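Local coordinates for peptidase C51 domain-containing protein (Streptococcus mutans, PDB 3L9A) that is of unknown function, forming the C-terminal domain of a phage-associated protein that probably acts as a cell-wall peptidase or amidase, at residues G29-V34 against D47-I52. Numbering follows the deposited sequence. Where two conformers were deposited one is given.
Sequences GAVLHV and DQENFI. With NA (sodium ion), chain C.
Val31 and His33 of the central strand 31-35 meet Glu49 and Ile52, respectively, one turn apart on helix 46-55, in a buried contact without a direct hydrogen bond. Followed outward, the Val31 side chain starts at CB, 4.2 Å from Glu49 OE1. It then splits: CG1, anti to the backbone N (chi1 176°), lies 3.9 Å from Glu49 CD, while CG2 is 3.8 Å from Glu49 OE1. Both methyls thus pack against the carboxylate, and the two side chains cross at about a right angle. The fully extended Glu49 chain brings this group toward Val31, where OE2 binds a sodium ion at 2.7 Å. OE1 instead accepts a hydrogen bond from a sodium-bound water, so the carboxylate is tied to the ion directly and through that water; Tyr61 OH is also hydrogen-bonded to OE2. Farther along, Ile52 CD1 approaches the His33 ring obliquely, 3.6 Å from CD2, with CG2 3.9 Å from the same atom. Phe12 of the neighbouring strand 11-15 touches both Val31 and Ile52. The arrangement is helix-on-sheet packing of an alpha+beta fold, on a mixed five-stranded sheet, with a sodium ion bound at the Glu49 carboxylate.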
loop_
_atom_site.group_PDB
_atom_site.type_symbol
_atom_site.label_atom_id
_atom_site.label_comp_id
_atom_site.label_asym_id
_atom_site.label_seq_id
_atom_site.Cartn_x
_atom_site.Cartn_y
_atom_site.Cartn_z
ATOM N N GLY A 29 0.528 5.336 -27.758
ATOM C CA GLY A 29 0.768 3.944 -27.400
ATOM C C GLY A 29 1.789 3.753 -26.294
ATOM O O GLY A 29 2.235 2.634 -26.054
ATOM N N ALA A 30 2.175 4.839 -25.624
ATOM C CA ALA A 30 3.081 4.743 -24.488
ATOM C C ALA A 30 2.372 4.009 -23.351
ATOM O O ALA A 30 1.259 4.371 -22.960
ATOM C CB ALA A 30 3.495 6.124 -24.030
ATOM N N VAL A 31 3.011 2.970 -22.826
ATOM C CA VAL A 31 2.501 2.254 -21.661
ATOM C C VAL A 31 3.037 2.945 -20.415
ATOM O O VAL A 31 4.255 3.060 -20.228
ATOM C CB VAL A 31 2.890 0.759 -21.693
ATOM C CG1 VAL A 31 2.439 0.054 -20.424
ATOM C CG2 VAL A 31 2.297 0.098 -22.949
ATOM N N LEU A 32 2.107 3.424 -19.590
ATOM C CA LEU A 32 2.457 4.106 -18.355
ATOM C C LEU A 32 2.138 3.214 -17.169
ATOM O O LEU A 32 1.008 2.718 -17.034
ATOM C CB LEU A 32 1.690 5.425 -18.232
ATOM C CG LEU A 32 1.680 6.330 -19.461
ATOM C CD1 LEU A 32 1.012 7.654 -19.130
ATOM C CD2 LEU A 32 3.091 6.555 -20.012
ATOM N N HIS A 33 3.150 2.968 -16.344
ATOM C CA HIS A 33 2.967 2.259 -15.089
ATOM C C HIS A 33 2.564 3.276 -14.036
ATOM O O HIS A 33 3.293 4.244 -13.796
ATOM C CB HIS A 33 4.261 1.576 -14.659
ATOM C CG HIS A 33 4.117 0.774 -13.405
ATOM N ND1 HIS A 33 4.540 1.229 -12.173
ATOM C CD2 HIS A 33 3.555 -0.441 -13.187
ATOM C CE1 HIS A 33 4.272 0.309 -11.256
ATOM N NE2 HIS A 33 3.686 -0.719 -11.847
ATOM N N VAL A 34 1.404 3.059 -13.418
ATOM C CA VAL A 34 0.870 4.001 -12.443
ATOM C C VAL A 34 0.873 3.354 -11.069
ATOM O O VAL A 34 0.274 2.295 -10.874
ATOM C CB VAL A 34 -0.574 4.451 -12.798
ATOM C CG1 VAL A 34 -1.055 5.537 -11.842
ATOM C CG2 VAL A 34 -0.662 4.942 -14.252
ATOM N N ASP A 47 10.729 -3.997 -22.054
ATOM C CA ASP A 47 11.342 -4.930 -21.108
ATOM C C ASP A 47 10.894 -4.661 -19.674
ATOM O O ASP A 47 10.770 -5.592 -18.867
ATOM C CB ASP A 47 12.873 -4.885 -21.188
ATOM C CG ASP A 47 13.436 -5.624 -22.393
ATOM O OD1 ASP A 47 12.782 -6.549 -22.913
ATOM O OD2 ASP A 47 14.565 -5.285 -22.811
ATOM N N GLN A 48 10.684 -3.390 -19.342
ATOM C CA GLN A 48 10.166 -3.034 -18.021
ATOM C C GLN A 48 8.699 -3.439 -17.850
ATOM O O GLN A 48 8.312 -3.964 -16.809
ATOM C CB GLN A 48 10.326 -1.544 -17.770
ATOM C CG GLN A 48 11.767 -1.090 -17.573
ATOM C CD GLN A 48 11.854 0.417 -17.424
ATOM O OE1 GLN A 48 11.179 1.156 -18.141
ATOM N NE2 GLN A 48 12.669 0.879 -16.484
ATOM N N GLU A 49 7.882 -3.186 -18.876
ATOM C CA GLU A 49 6.497 -3.622 -18.882
ATOM C C GLU A 49 6.417 -5.127 -18.600
ATOM O O GLU A 49 5.619 -5.585 -17.772
ATOM C CB GLU A 49 5.888 -3.300 -20.250
ATOM C CG GLU A 49 4.433 -3.678 -20.376
ATOM C CD GLU A 49 3.867 -3.366 -21.755
ATOM O OE1 GLU A 49 4.624 -2.914 -22.638
ATOM O OE2 GLU A 49 2.663 -3.593 -21.975
ATOM N N ASN A 50 7.265 -5.892 -19.281
ATOM C CA ASN A 50 7.266 -7.343 -19.107
ATOM C C ASN A 50 7.751 -7.773 -17.734
ATOM O O ASN A 50 7.182 -8.682 -17.131
ATOM C CB ASN A 50 8.043 -8.006 -20.230
ATOM C CG ASN A 50 7.348 -7.840 -21.546
ATOM O OD1 ASN A 50 6.120 -7.734 -21.591
ATOM N ND2 ASN A 50 8.117 -7.803 -22.623
ATOM N N PHE A 51 8.780 -7.101 -17.234
ATOM C CA PHE A 51 9.267 -7.342 -15.882
ATOM C C PHE A 51 8.154 -7.151 -14.853
ATOM O O PHE A 51 7.957 -7.993 -13.975
ATOM C CB PHE A 51 10.431 -6.397 -15.582
ATOM C CG PHE A 51 10.977 -6.543 -14.194
ATOM C CD1 PHE A 51 12.048 -7.389 -13.946
ATOM C CD2 PHE A 51 10.402 -5.862 -13.121
ATOM C CE1 PHE A 51 12.551 -7.533 -12.653
ATOM C CE2 PHE A 51 10.898 -6.017 -11.827
ATOM C CZ PHE A 51 11.974 -6.852 -11.602
ATOM N N ILE A 52 7.422 -6.046 -14.973
ATOM C CA ILE A 52 6.333 -5.751 -14.056
ATOM C C ILE A 52 5.341 -6.910 -14.036
ATOM O O ILE A 52 4.874 -7.292 -12.968
ATOM C CB ILE A 52 5.655 -4.425 -14.425
ATOM C CG1 ILE A 52 6.590 -3.259 -14.089
ATOM C CG2 ILE A 52 4.316 -4.266 -13.693
ATOM C CD1 ILE A 52 6.292 -1.988 -14.874
HETATM NA NA NA C . 1.447 -3.474 -24.345
HETATM O O HOH W 1 3.887 -3.036 -25.337
HETATM O O HOH W 2 1.229 -2.028 -26.159
#